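Local structure of sulfur oxidation protein SOXB (Thermus thermophilus, 2WDD) at residues S162-E165 with W166-G169; V127-G130 with G131-T135; L377-T380 with W381-L384; I416-D419 with H420-Y424; A480-G483 with E484-R487. The protein hydrolyses, with two manganese ions, the sulfur-sulfur bond of cysteine S-thiosulfonate in the bacterial sulfur oxidation pathway, releasing sulfate. All blocks are in the same frame, centred on the assembly; numbering follows the deposited sequence. Where two conformers were deposited one is given.

Contact 1: residues S162-E165 with W166-G169; sequences SHWE and WTLG. With MN (manganese (II) ion), chain H.
Trp166 reaches back over the turn to Ser162, and its side chain can be followed atom by atom. Trp166 CB lies 3.7 Å from His163 O, whose carbonyl also accepts from Trp166 N. Trp166 CD1 comes closer to His163 O, at 3.4 Å. On the pyrrole edge, Trp166 NE1 donates to Ser162 OG at 2.8 Å, with the hydroxyl in the indole plane; Ser162 OG is also bonded to Ser218. Next along the 3-10 turn, Trp164 O is gripped twice, by Thr167 N and, at 2.8 Å, by Thr167 OG1, the hydroxyl in the carbonyl plane. With CG anti to the backbone N, a chi1 of 170° puts the His163 ring at the metal, where His163 ND1 binds a manganese ion at 2.2 Å, and its NE2 is hydrogen-bonded to His226. Asp132, His263 and His286 also bind this ion. The turn links strand 159-160 to helix 170-179, where Trp166 packs on Val173 and Leu168 on Leu176.

Contact 2: residues V127-G130 with G131-T135; sequences VLDG and GDTWT. With MN (manganese (II) ion), chain G; MN (manganese (II) ion), chain H.
Asp129 and Thr133 face each other across the bend, and hydrogen bonds hold it. Thr133 OG1 donates to Asp129 OD2 at 2.8 Å, arriving on the syn side and 17° out of the carboxylate plane. The other oxygen, Asp129 OD1, accepts from Gly131 N at 3.0 Å, but from well above that plane. A chi1 of 180° swings the Asp129 carboxylate away from its own N-H and toward both donors, and Gln152 supplies OD2 with another. With an alanine here, Gly131 N and Thr133 OG1 would probably be left without their acceptor and the bend less firmly held. Placing a metal-bridging aspartate in the loop just after a strand, here 124-129, is consistent with the metallophosphatase family. Metal coordination is the second kind of interaction: Asp132 OD2 lies 2.2 Å from each manganese ion, and water 1 also spans the pair. Asp132 OD1 accepts from Trp164 N, which, with the metal bonds, holds the carboxylate in its rotation. Steric demand is the third: Gly131 has backbone angles at which a CB would clash with Gly130 O. Beyond it, Thr133 and Trp134 pack on Val148 of helix 146-155.

Contact 3: residues L377-T380 with W381-L384; sequences LYST and WDQL
Ser379 and Asp382 lock the tight side of this turn with two bonds through one hydroxyl. Ser379 OG accepts from Asp382 N at 2.9 Å and donates to Asp382 OD2 at 2.7 Å, reaching that oxygen from above the carboxylate plane. Its chi1 of 83° sets OG between the backbone N and the carbonyl carbon, within range of both partners. Ser379 is thus the N-cap of helix 380-392, and Ser379 O takes Gln383 N as the first turn winds up. The buried carboxylate of Asp382 is further balanced by salt bridges to Lys373 and Arg468, which would probably favour its charged form. Toward solvent the contact narrows to a single side-chain bond: partly exposed Gln383 meets buried Tyr378. The extended glutamine chain brings Gln383 OE1 to Tyr378 OH at 2.6 Å, near the plane of the phenol ring, while ring and amide planes stand 64° apart. Tyr378 OH is also bonded to Glu545 N, and Gln383 NE2 turns to Glu387.

Contact 4: residues I416-D419 with H420-Y424; sequences ITWD and HLYAY. With TBU (tertiary-butyl alcohol), chain D.
Leu421 pushes its CD1 methyl over one face of the Trp418 indole, 4.2 Å from the centroid of the six-membered ring and offset toward the rim, a CH-pi contact. Its other methyl, CD2, bears on Ile416 CG2 at 4.0 Å, the two side chains crossing at about a right angle, so the forked end of the leucine fits between the indole and the isoleucine branch. Tyr422 approaches the indole obliquely, its CZ 3.4 Å from Trp418 CE3 and the planes 35° apart. Helix 526-537 adds Ala531 against both Trp418 and Leu421. On another flank the His420 ring folds back toward the start of the helix, with CG anti to the carbonyl carbon (chi1 -65°). There its ND1 accepts from Thr417 N at 2.9 Å, and Thr417 OG1 lies over one face of the imidazole. In return, His420 N makes a weak bond to Thr417 OG1, completing a capping box at the N terminus of helix 418-425. Tyr422 OH, bonded to His359, stands 3.7 Å from the oxygen of a bound tertiary-butyl alcohol, whose pocket Leu141 and Tyr527 complete. The bond from Thr417 N requires an unprotonated, accepting ND1, so any proton on a neutral His420 ring would have to sit on NE2.

Contact 5: residues A480-G483 with E484-R487; sequences APTG and ERVR
A type II beta turn runs from Pro481 to Glu484, closed by Glu484 N donating to Pro481 O at 2.9 Å, with Gly483 at positive phi, where a side chain would jam against the preceding carbonyl. Arg485 carries the side-chain contact. Its chain is extended from CG to NE and runs back toward the turn, placing NH1 3.0 Å from Thr482 OG1 in a hydrogen bond tilted 19° from the guanidinium plane. Ala480 O lies over one face of that group, 2.9 Å above its plane and toward the rim, while Arg485 NE bonds to Pro478 O. A leucine in its place would probably leave Thr482 OG1 and Pro478 O without this donor and let the turn shift more easily. On the exposed side, the extended chain of Glu484 crosses the proline ring obliquely, Glu484 OE1 3.6 Å from Pro481 CD. Ala480 CB touches Glu484 O at 3.4 Å. Water 2 donates to both Gly483 O and Val486 O. The turn joins the antiparallel strands 472-476 and 486-487; Glu447 of helix 439-453 receives the backbone N-H groups of Gly483, Arg485 and Val486, and Arg485 packs on Ala450 and Ser451 of that helix.

From the N terminus the five contacts follow in series; none nests in or crosses another, each closing a short local turn. Contact 2 ends strand 124-129 and contact 1 leads from strand 159-160 into helix 170-179. These two meet at the metal centre, sharing a manganese ion and water 1, and Glu165 OE2 lies 2.7 Å from Thr133 N, a probable hydrogen bond. Contacts 3 and 4 start helices 380-392 and 418-425, which touch where Trp381 stacks on Tyr424 and packs against Leu421. Contact 5 joins strands 472-476 and 486-487 at the surface, its centre about 34 Å from that of contact 1.

Contact 1: residues S162-E165 with W166-G169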
loop_
_atom_site.group_PDB
_atom_site.type_symbol
_atom_site.label_atom_id
_atom_site.label_comp_id
_atom_site.label_asym_id
_atom_site.label_seq_id
_atom_site.Cartn_x
_atom_site.Cartn_y
_atom_site.Cartn_z
ATOM N N SER A 162 11.703 4.235 0.511
ATOM C CA SER A 162 11.471 2.839 0.860
ATOM C C SER A 162 10.628 2.518 2.081
ATOM O O SER A 162 10.395 3.348 2.947
ATOM C CB SER A 162 12.838 2.186 1.076
ATOM O OG SER A 162 13.397 2.633 2.309
ATOM N N HIS A 163 10.229 1.250 2.132
ATOM C CA HIS A 163 9.541 0.656 3.263
ATOM C C HIS A 163 9.701 -0.867 3.191
ATOM O O HIS A 163 10.648 -1.420 3.777
ATOM C CB HIS A 163 8.077 1.067 3.373
ATOM C CG HIS A 163 7.311 0.268 4.387
ATOM N ND1 HIS A 163 5.935 0.227 4.414
ATOM C CD2 HIS A 163 7.732 -0.561 5.375
ATOM C CE1 HIS A 163 5.536 -0.581 5.382
ATOM N NE2 HIS A 163 6.609 -1.080 5.977
ATOM N N TRP A 164 8.828 -1.543 2.434
ATOM C CA TRP A 164 8.893 -3.011 2.344
ATOM C C TRP A 164 10.159 -3.541 1.698
ATOM O O TRP A 164 10.478 -4.716 1.834
ATOM C CB TRP A 164 7.656 -3.597 1.653
ATOM C CG TRP A 164 6.481 -3.729 2.581
ATOM C CD1 TRP A 164 5.559 -2.766 2.890
ATOM C CD2 TRP A 164 6.068 -4.911 3.263
ATOM N NE1 TRP A 164 4.622 -3.265 3.766
ATOM C CE2 TRP A 164 4.915 -4.586 4.007
ATOM C CE3 TRP A 164 6.590 -6.208 3.349
ATOM C CZ2 TRP A 164 4.281 -5.510 4.841
ATOM C CZ3 TRP A 164 5.945 -7.124 4.170
ATOM C CH2 TRP A 164 4.810 -6.768 4.903
ATOM N N GLU A 165 10.885 -2.672 1.004
ATOM C CA GLU A 165 12.151 -3.045 0.386
ATOM C C GLU A 165 13.041 -3.736 1.417
ATOM O O GLU A 165 13.748 -4.707 1.109
ATOM C CB GLU A 165 12.865 -1.761 -0.050
ATOM C CG GLU A 165 12.434 -1.227 -1.415
ATOM C CD GLU A 165 10.998 -0.703 -1.477
ATOM O OE1 GLU A 165 10.487 -0.185 -0.457
ATOM O OE2 GLU A 165 10.435 -0.749 -2.594
ATOM N N TRP A 166 13.013 -3.223 2.640
ATOM C CA TRP A 166 13.868 -3.762 3.686
ATOM C C TRP A 166 13.574 -5.189 4.114
ATOM O O TRP A 166 14.375 -5.777 4.840
ATOM C CB TRP A 166 13.910 -2.823 4.881
ATOM C CG TRP A 166 14.516 -1.508 4.485
ATOM C CD1 TRP A 166 13.844 -0.385 4.098
ATOM C CD2 TRP A 166 15.909 -1.234 4.281
ATOM N NE1 TRP A 166 14.733 0.583 3.686
ATOM C CE2 TRP A 166 16.007 0.089 3.795
ATOM C CE3 TRP A 166 17.084 -1.970 4.476
ATOM C CZ2 TRP A 166 17.234 0.704 3.532
ATOM C CZ3 TRP A 166 18.299 -1.368 4.182
ATOM C CH2 TRP A 166 18.364 -0.040 3.728
ATOM N N THR A 167 12.438 -5.745 3.686
ATOM C CA THR A 167 12.117 -7.126 4.047
ATOM C C THR A 167 12.933 -8.101 3.209
ATOM O O THR A 167 12.841 -9.316 3.392
ATOM C CB THR A 167 10.606 -7.432 4.010
ATOM O OG1 THR A 167 10.111 -7.309 2.677
ATOM C CG2 THR A 167 9.846 -6.497 4.945
ATOM N N LEU A 168 13.755 -7.560 2.312
ATOM C CA LEU A 168 14.673 -8.384 1.531
ATOM C C LEU A 168 15.959 -8.546 2.338
ATOM O O LEU A 168 16.812 -9.360 1.991
ATOM C CB LEU A 168 15.007 -7.729 0.192
ATOM C CG LEU A 168 13.850 -7.641 -0.807
ATOM C CD1 LEU A 168 14.229 -6.765 -1.982
ATOM C CD2 LEU A 168 13.422 -9.023 -1.276
ATOM N N GLY A 169 16.096 -7.756 3.399
ATOM C CA GLY A 169 17.283 -7.744 4.242
ATOM C C GLY A 169 18.248 -6.654 3.790
ATOM O O GLY A 169 18.308 -6.336 2.606
HETATM MN MN MN H . 4.379 1.099 3.066
HETATM O O HOH W 1 2.418 0.683 2.394
#

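Contact 2: residues V127-G130 with G131-T135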
loop_
_atom_site.group_PDB
_atom_site.type_symbol
_atom_site.label_atom_id
_atom_site.label_comp_id
_atom_site.label_asym_id
_atom_site.label_seq_id
_atom_site.Cartn_x
_atom_site.Cartn_y
_atom_site.Cartn_z
ATOM N N VAL A 127 10.715 11.331 -12.835
ATOM C CA VAL A 127 9.950 10.132 -12.521
ATOM C C VAL A 127 10.292 9.768 -11.084
ATOM O O VAL A 127 11.450 9.466 -10.762
ATOM C CB VAL A 127 10.275 8.993 -13.501
ATOM C CG1 VAL A 127 9.498 7.734 -13.113
ATOM C CG2 VAL A 127 9.931 9.403 -14.939
ATOM N N LEU A 128 9.287 9.822 -10.216
ATOM C CA LEU A 128 9.509 9.606 -8.793
ATOM C C LEU A 128 8.698 8.432 -8.311
ATOM O O LEU A 128 7.496 8.360 -8.567
ATOM C CB LEU A 128 9.094 10.851 -8.021
ATOM C CG LEU A 128 9.834 12.115 -8.476
ATOM C CD1 LEU A 128 9.315 13.311 -7.708
ATOM C CD2 LEU A 128 11.340 11.944 -8.272
ATOM N N ASP A 129 9.374 7.518 -7.619
ATOM C CA ASP A 129 8.767 6.297 -7.092
ATOM C C ASP A 129 8.707 6.377 -5.562
ATOM O O ASP A 129 9.727 6.570 -4.896
ATOM C CB ASP A 129 9.632 5.126 -7.531
ATOM C CG ASP A 129 9.115 3.795 -7.039
ATOM O OD1 ASP A 129 8.141 3.768 -6.254
ATOM O OD2 ASP A 129 9.670 2.777 -7.486
ATOM N N GLY A 130 7.501 6.286 -5.005
ATOM C CA GLY A 130 7.312 6.425 -3.574
ATOM C C GLY A 130 7.642 5.232 -2.691
ATOM O O GLY A 130 7.439 5.312 -1.479
ATOM N N GLY A 131 8.180 4.153 -3.256
ATOM C CA GLY A 131 8.572 3.009 -2.438
ATOM C C GLY A 131 7.511 1.922 -2.340
ATOM O O GLY A 131 6.411 2.062 -2.873
ATOM N N ASP A 132 7.843 0.838 -1.642
ATOM C CA ASP A 132 7.006 -0.371 -1.603
ATOM C C ASP A 132 6.880 -0.833 -3.039
ATOM O O ASP A 132 5.792 -1.135 -3.528
ATOM C CB ASP A 132 5.629 -0.125 -0.989
ATOM C CG ASP A 132 5.649 -0.225 0.521
ATOM O OD1 ASP A 132 6.732 -0.481 1.086
ATOM O OD2 ASP A 132 4.588 -0.054 1.146
ATOM N N THR A 133 8.017 -0.853 -3.725
ATOM C CA THR A 133 8.060 -1.203 -5.126
ATOM C C THR A 133 8.590 -2.613 -5.364
ATOM O O THR A 133 8.062 -3.350 -6.190
ATOM C CB THR A 133 8.973 -0.207 -5.876
ATOM O OG1 THR A 133 8.586 1.131 -5.549
ATOM C CG2 THR A 133 8.907 -0.425 -7.391
ATOM N N TRP A 134 9.690 -2.933 -4.695
ATOM C CA TRP A 134 10.444 -4.150 -4.979
ATOM C C TRP A 134 9.885 -5.481 -4.549
ATOM O O TRP A 134 10.391 -6.531 -4.976
ATOM C CB TRP A 134 11.842 -4.048 -4.363
ATOM C CG TRP A 134 12.703 -2.933 -4.885
ATOM C CD1 TRP A 134 12.479 -2.141 -5.985
ATOM C CD2 TRP A 134 13.985 -2.567 -4.378
ATOM N NE1 TRP A 134 13.535 -1.274 -6.164
ATOM C CE2 TRP A 134 14.475 -1.519 -5.192
ATOM C CE3 TRP A 134 14.744 -2.980 -3.281
ATOM C CZ2 TRP A 134 15.686 -0.879 -4.929
ATOM C CZ3 TRP A 134 15.958 -2.361 -3.033
ATOM C CH2 TRP A 134 16.418 -1.323 -3.861
ATOM N N THR A 135 8.914 -5.442 -3.643
ATOM C CA THR A 135 8.432 -6.641 -2.988
ATOM C C THR A 135 6.988 -7.003 -3.256
ATOM O O THR A 135 6.235 -6.237 -3.871
ATOM C CB THR A 135 8.636 -6.465 -1.464
ATOM O OG1 THR A 135 8.028 -5.229 -1.046
ATOM C CG2 THR A 135 10.128 -6.401 -1.132
HETATM MN MN MN G . 2.495 -0.081 0.460
HETATM MN MN MN H . 4.379 1.099 3.066
HETATM O O HOH W 1 2.418 0.683 2.394
#

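Contact 3: residues L377-T380 with W381-L384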
loop_
_atom_site.group_PDB
_atom_site.type_symbol
_atom_site.label_atom_id
_atom_site.label_comp_id
_atom_site.label_asym_id
_atom_site.label_seq_id
_atom_site.Cartn_x
_atom_site.Cartn_y
_atom_site.Cartn_z
ATOM N N LEU A 377 -11.816 -3.274 8.450
ATOM C CA LEU A 377 -12.127 -4.406 9.302
ATOM C C LEU A 377 -12.272 -5.795 8.726
ATOM O O LEU A 377 -12.071 -6.782 9.449
ATOM C CB LEU A 377 -13.441 -4.107 10.046
ATOM C CG LEU A 377 -13.471 -2.791 10.828
ATOM C CD1 LEU A 377 -14.889 -2.543 11.338
ATOM C CD2 LEU A 377 -12.479 -2.847 11.993
ATOM N N TYR A 378 -12.764 -5.887 7.495
ATOM C CA TYR A 378 -13.150 -7.180 6.966
ATOM C C TYR A 378 -13.021 -7.223 5.450
ATOM O O TYR A 378 -13.284 -6.243 4.770
ATOM C CB TYR A 378 -14.624 -7.436 7.343
ATOM C CG TYR A 378 -15.255 -8.589 6.593
ATOM C CD1 TYR A 378 -15.162 -9.883 7.073
ATOM C CD2 TYR A 378 -15.933 -8.375 5.398
ATOM C CE1 TYR A 378 -15.685 -10.953 6.355
ATOM C CE2 TYR A 378 -16.457 -9.441 4.664
ATOM C CZ TYR A 378 -16.343 -10.722 5.165
ATOM O OH TYR A 378 -16.861 -11.781 4.453
ATOM N N SER A 379 -12.642 -8.378 4.923
ATOM C CA SER A 379 -12.583 -8.540 3.475
ATOM C C SER A 379 -12.939 -9.972 3.063
ATOM O O SER A 379 -12.776 -10.913 3.835
ATOM C CB SER A 379 -11.210 -8.157 2.923
ATOM O OG SER A 379 -10.301 -9.247 3.053
ATOM N N THR A 380 -13.405 -10.150 1.833
ATOM C CA THR A 380 -13.733 -11.511 1.391
ATOM C C THR A 380 -12.477 -12.333 1.147
ATOM O O THR A 380 -12.487 -13.552 1.373
ATOM C CB THR A 380 -14.636 -11.510 0.160
ATOM O OG1 THR A 380 -14.054 -10.654 -0.830
ATOM C CG2 THR A 380 -16.041 -11.033 0.528
ATOM N N TRP A 381 -11.392 -11.691 0.709
ATOM C CA TRP A 381 -10.141 -12.426 0.536
ATOM C C TRP A 381 -9.681 -12.963 1.894
ATOM O O TRP A 381 -9.317 -14.130 2.007
ATOM C CB TRP A 381 -9.026 -11.555 -0.065
ATOM C CG TRP A 381 -7.673 -12.231 0.082
ATOM C CD1 TRP A 381 -6.708 -11.942 1.008
ATOM C CD2 TRP A 381 -7.235 -13.428 -0.588
ATOM N NE1 TRP A 381 -5.669 -12.845 0.908
ATOM C CE2 TRP A 381 -5.968 -13.760 -0.068
ATOM C CE3 TRP A 381 -7.769 -14.212 -1.627
ATOM C CZ2 TRP A 381 -5.232 -14.860 -0.529
ATOM C CZ3 TRP A 381 -7.040 -15.307 -2.079
ATOM C CH2 TRP A 381 -5.789 -15.621 -1.528
ATOM N N ASP A 382 -9.693 -12.123 2.929
ATOM C CA ASP A 382 -9.212 -12.583 4.227
ATOM C C ASP A 382 -10.111 -13.660 4.814
ATOM O O ASP A 382 -9.642 -14.560 5.528
ATOM C CB ASP A 382 -9.001 -11.424 5.196
ATOM C CG ASP A 382 -7.873 -10.512 4.767
ATOM O OD1 ASP A 382 -6.755 -11.011 4.509
ATOM O OD2 ASP A 382 -8.127 -9.306 4.578
ATOM N N GLN A 383 -11.401 -13.601 4.498
ATOM C CA GLN A 383 -12.284 -14.655 4.959
ATOM C C GLN A 383 -11.904 -15.961 4.260
ATOM O O GLN A 383 -11.870 -17.018 4.895
ATOM C CB GLN A 383 -13.764 -14.325 4.769
ATOM C CG GLN A 383 -14.617 -15.523 5.154
ATOM C CD GLN A 383 -16.089 -15.240 5.216
ATOM O OE1 GLN A 383 -16.507 -14.125 5.499
ATOM N NE2 GLN A 383 -16.897 -16.281 5.009
ATOM N N LEU A 384 -11.601 -15.894 2.967
ATOM C CA LEU A 384 -11.198 -17.089 2.231
ATOM C C LEU A 384 -9.973 -17.721 2.897
ATOM O O LEU A 384 -9.917 -18.939 3.096
ATOM C CB LEU A 384 -10.889 -16.731 0.775
ATOM C CG LEU A 384 -10.436 -17.860 -0.152
ATOM C CD1 LEU A 384 -10.614 -17.438 -1.606
ATOM C CD2 LEU A 384 -8.986 -18.220 0.124
#

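Contact 4: residues I416-D419 with H420-Y424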
loop_
_atom_site.group_PDB
_atom_site.type_symbol
_atom_site.label_atom_id
_atom_site.label_comp_id
_atom_site.label_asym_id
_atom_site.label_seq_id
_atom_site.Cartn_x
_atom_site.Cartn_y
_atom_site.Cartn_z
ATOM N N ILE A 416 -8.087 -18.026 -9.684
ATOM C CA ILE A 416 -7.044 -17.625 -8.741
ATOM C C ILE A 416 -5.780 -18.376 -9.147
ATOM O O ILE A 416 -5.808 -19.599 -9.320
ATOM C CB ILE A 416 -7.412 -17.982 -7.292
ATOM C CG1 ILE A 416 -8.747 -17.356 -6.891
ATOM C CG2 ILE A 416 -6.289 -17.567 -6.331
ATOM C CD1 ILE A 416 -9.335 -17.931 -5.612
ATOM N N THR A 417 -4.675 -17.651 -9.267
ATOM C CA THR A 417 -3.403 -18.238 -9.683
ATOM C C THR A 417 -2.342 -18.053 -8.614
ATOM O O THR A 417 -2.545 -17.325 -7.633
ATOM C CB THR A 417 -2.914 -17.585 -10.982
ATOM O OG1 THR A 417 -2.530 -16.230 -10.699
ATOM C CG2 THR A 417 -4.013 -17.593 -12.042
ATOM N N TRP A 418 -1.201 -18.708 -8.803
ATOM C CA TRP A 418 -0.103 -18.547 -7.864
ATOM C C TRP A 418 0.322 -17.080 -7.835
ATOM O O TRP A 418 0.666 -16.550 -6.779
ATOM C CB TRP A 418 1.083 -19.429 -8.252
ATOM C CG TRP A 418 1.112 -20.722 -7.511
ATOM C CD1 TRP A 418 0.777 -21.956 -7.993
ATOM C CD2 TRP A 418 1.511 -20.910 -6.154
ATOM N NE1 TRP A 418 0.933 -22.901 -7.009
ATOM C CE2 TRP A 418 1.393 -22.289 -5.871
ATOM C CE3 TRP A 418 1.947 -20.048 -5.144
ATOM C CZ2 TRP A 418 1.706 -22.822 -4.622
ATOM C CZ3 TRP A 418 2.276 -20.577 -3.915
ATOM C CH2 TRP A 418 2.153 -21.955 -3.661
ATOM N N ASP A 419 0.297 -16.424 -8.988
ATOM C CA ASP A 419 0.683 -15.011 -9.033
ATOM C C ASP A 419 -0.210 -14.194 -8.101
ATOM O O ASP A 419 0.274 -13.306 -7.402
ATOM C CB ASP A 419 0.694 -14.455 -10.459
ATOM C CG ASP A 419 1.611 -13.237 -10.603
ATOM O OD1 ASP A 419 2.759 -13.292 -10.118
ATOM O OD2 ASP A 419 1.153 -12.195 -11.122
ATOM N N HIS A 420 -1.496 -14.539 -8.036
ATOM C CA HIS A 420 -2.403 -13.860 -7.110
ATOM C C HIS A 420 -2.026 -14.197 -5.669
ATOM O O HIS A 420 -2.040 -13.332 -4.796
ATOM C CB HIS A 420 -3.860 -14.270 -7.336
ATOM C CG HIS A 420 -4.417 -13.863 -8.666
ATOM N ND1 HIS A 420 -5.106 -14.745 -9.470
ATOM C CD2 HIS A 420 -4.462 -12.664 -9.296
ATOM C CE1 HIS A 420 -5.534 -14.115 -10.549
ATOM N NE2 HIS A 420 -5.146 -12.853 -10.475
ATOM N N LEU A 421 -1.740 -15.469 -5.396
ATOM C CA LEU A 421 -1.388 -15.843 -4.030
ATOM C C LEU A 421 -0.180 -15.026 -3.568
ATOM O O LEU A 421 -0.127 -14.587 -2.420
ATOM C CB LEU A 421 -1.084 -17.337 -3.917
ATOM C CG LEU A 421 -2.233 -18.308 -4.192
ATOM C CD1 LEU A 421 -1.802 -19.735 -3.804
ATOM C CD2 LEU A 421 -3.485 -17.881 -3.448
ATOM N N TYR A 422 0.799 -14.832 -4.449
ATOM C CA TYR A 422 1.978 -14.044 -4.091
ATOM C C TYR A 422 1.623 -12.560 -3.954
ATOM O O TYR A 422 2.163 -11.871 -3.091
ATOM C CB TYR A 422 3.096 -14.221 -5.113
ATOM C CG TYR A 422 3.672 -15.626 -5.202
ATOM C CD1 TYR A 422 3.985 -16.350 -4.061
ATOM C CD2 TYR A 422 3.918 -16.210 -6.443
ATOM C CE1 TYR A 422 4.502 -17.642 -4.152
ATOM C CE2 TYR A 422 4.443 -17.495 -6.543
ATOM C CZ TYR A 422 4.733 -18.196 -5.396
ATOM O OH TYR A 422 5.257 -19.465 -5.498
ATOM N N ALA A 423 0.679 -12.079 -4.758
ATOM C CA ALA A 423 0.226 -10.688 -4.623
ATOM C C ALA A 423 -0.454 -10.449 -3.267
ATOM O O ALA A 423 -0.395 -9.352 -2.719
ATOM C CB ALA A 423 -0.735 -10.325 -5.743
ATOM N N TYR A 424 -1.129 -11.472 -2.752
ATOM C CA TYR A 424 -1.832 -11.363 -1.484
ATOM C C TYR A 424 -0.989 -11.732 -0.271
ATOM O O TYR A 424 -1.246 -11.250 0.838
ATOM C CB TYR A 424 -3.015 -12.332 -1.481
ATOM C CG TYR A 424 -4.245 -11.889 -2.235
ATOM C CD1 TYR A 424 -4.942 -10.739 -1.862
ATOM C CD2 TYR A 424 -4.820 -12.730 -3.193
ATOM C CE1 TYR A 424 -6.152 -10.400 -2.487
ATOM C CE2 TYR A 424 -6.025 -12.410 -3.820
ATOM C CZ TYR A 424 -6.680 -11.237 -3.476
ATOM O OH TYR A 424 -7.879 -10.931 -4.095
HETATM O O TBU D . 8.287 -18.346 -3.679
HETATM C C TBU D . 9.603 -18.891 -3.778
HETATM C C1 TBU D . 9.563 -20.254 -4.439
HETATM C C2 TBU D . 10.461 -17.945 -4.617
HETATM C C3 TBU D . 10.192 -19.055 -2.375
#

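Contact 5: residues A480-G483 with E484-R487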
loop_
_atom_site.group_PDB
_atom_site.type_symbol
_atom_site.label_atom_id
_atom_site.label_comp_id
_atom_site.label_asym_id
_atom_site.label_seq_id
_atom_site.Cartn_x
_atom_site.Cartn_y
_atom_site.Cartn_z
ATOM N N ALA A 480 -15.199 5.183 21.340
ATOM C CA ALA A 480 -15.090 4.862 22.759
ATOM C C ALA A 480 -13.656 5.074 23.239
ATOM O O ALA A 480 -12.722 5.139 22.442
ATOM C CB ALA A 480 -15.540 3.427 23.021
ATOM N N PRO A 481 -13.467 5.190 24.561
ATOM C CA PRO A 481 -12.117 5.384 25.093
ATOM C C PRO A 481 -11.292 4.128 24.893
ATOM O O PRO A 481 -11.839 3.027 24.776
ATOM C CB PRO A 481 -12.357 5.570 26.601
ATOM C CG PRO A 481 -13.786 5.889 26.763
ATOM C CD PRO A 481 -14.506 5.256 25.603
ATOM N N THR A 482 -9.971 4.275 24.938
ATOM C CA THR A 482 -9.105 3.114 24.875
ATOM C C THR A 482 -9.521 2.173 25.997
ATOM O O THR A 482 -9.746 2.606 27.129
ATOM C CB THR A 482 -7.639 3.506 25.028
ATOM O OG1 THR A 482 -7.200 4.145 23.826
ATOM C CG2 THR A 482 -6.786 2.272 25.298
ATOM N N GLY A 483 -9.635 0.889 25.679
ATOM C CA GLY A 483 -10.051 -0.115 26.634
ATOM C C GLY A 483 -11.525 -0.461 26.502
ATOM O O GLY A 483 -11.980 -1.484 27.018
ATOM N N GLU A 484 -12.266 0.383 25.788
ATOM C CA GLU A 484 -13.698 0.181 25.607
ATOM C C GLU A 484 -14.134 0.149 24.140
ATOM O O GLU A 484 -15.326 0.166 23.848
ATOM C CB GLU A 484 -14.476 1.262 26.367
ATOM C CG GLU A 484 -14.101 1.334 27.849
ATOM C CD GLU A 484 -14.778 2.479 28.583
ATOM O OE1 GLU A 484 -15.826 2.956 28.102
ATOM O OE2 GLU A 484 -14.270 2.888 29.654
ATOM N N ARG A 485 -13.180 0.086 23.218
ATOM C CA ARG A 485 -13.540 0.062 21.794
ATOM C C ARG A 485 -14.016 -1.289 21.295
ATOM O O ARG A 485 -14.792 -1.366 20.345
ATOM C CB ARG A 485 -12.397 0.559 20.917
ATOM C CG ARG A 485 -12.068 2.022 21.104
ATOM C CD ARG A 485 -11.090 2.499 20.051
ATOM N NE ARG A 485 -10.848 3.928 20.190
ATOM C CZ ARG A 485 -9.838 4.443 20.881
ATOM N NH1 ARG A 485 -8.958 3.639 21.471
ATOM N NH2 ARG A 485 -9.702 5.760 20.974
ATOM N N VAL A 486 -13.513 -2.355 21.902
ATOM C CA VAL A 486 -13.847 -3.709 21.485
ATOM C C VAL A 486 -14.751 -4.340 22.531
ATOM O O VAL A 486 -14.367 -4.479 23.694
ATOM C CB VAL A 486 -12.571 -4.539 21.236
ATOM C CG1 VAL A 486 -12.909 -5.988 20.899
ATOM C CG2 VAL A 486 -11.725 -3.897 20.142
ATOM N N ARG A 487 -15.960 -4.707 22.120
ATOM C CA ARG A 487 -16.883 -5.335 23.051
ATOM C C ARG A 487 -17.665 -6.494 22.450
ATOM O O ARG A 487 -17.583 -6.770 21.252
ATOM C CB ARG A 487 -17.817 -4.305 23.693
ATOM C CG ARG A 487 -18.594 -3.444 22.709
ATOM C CD ARG A 487 -19.782 -2.799 23.403
ATOM N NE ARG A 487 -20.266 -1.611 22.708
ATOM C CZ ARG A 487 -21.541 -1.243 22.672
ATOM N NH1 ARG A 487 -22.458 -1.977 23.287
ATOM N NH2 ARG A 487 -21.902 -0.146 22.022
HETATM O O HOH W 2 -13.852 -3.243 26.061
#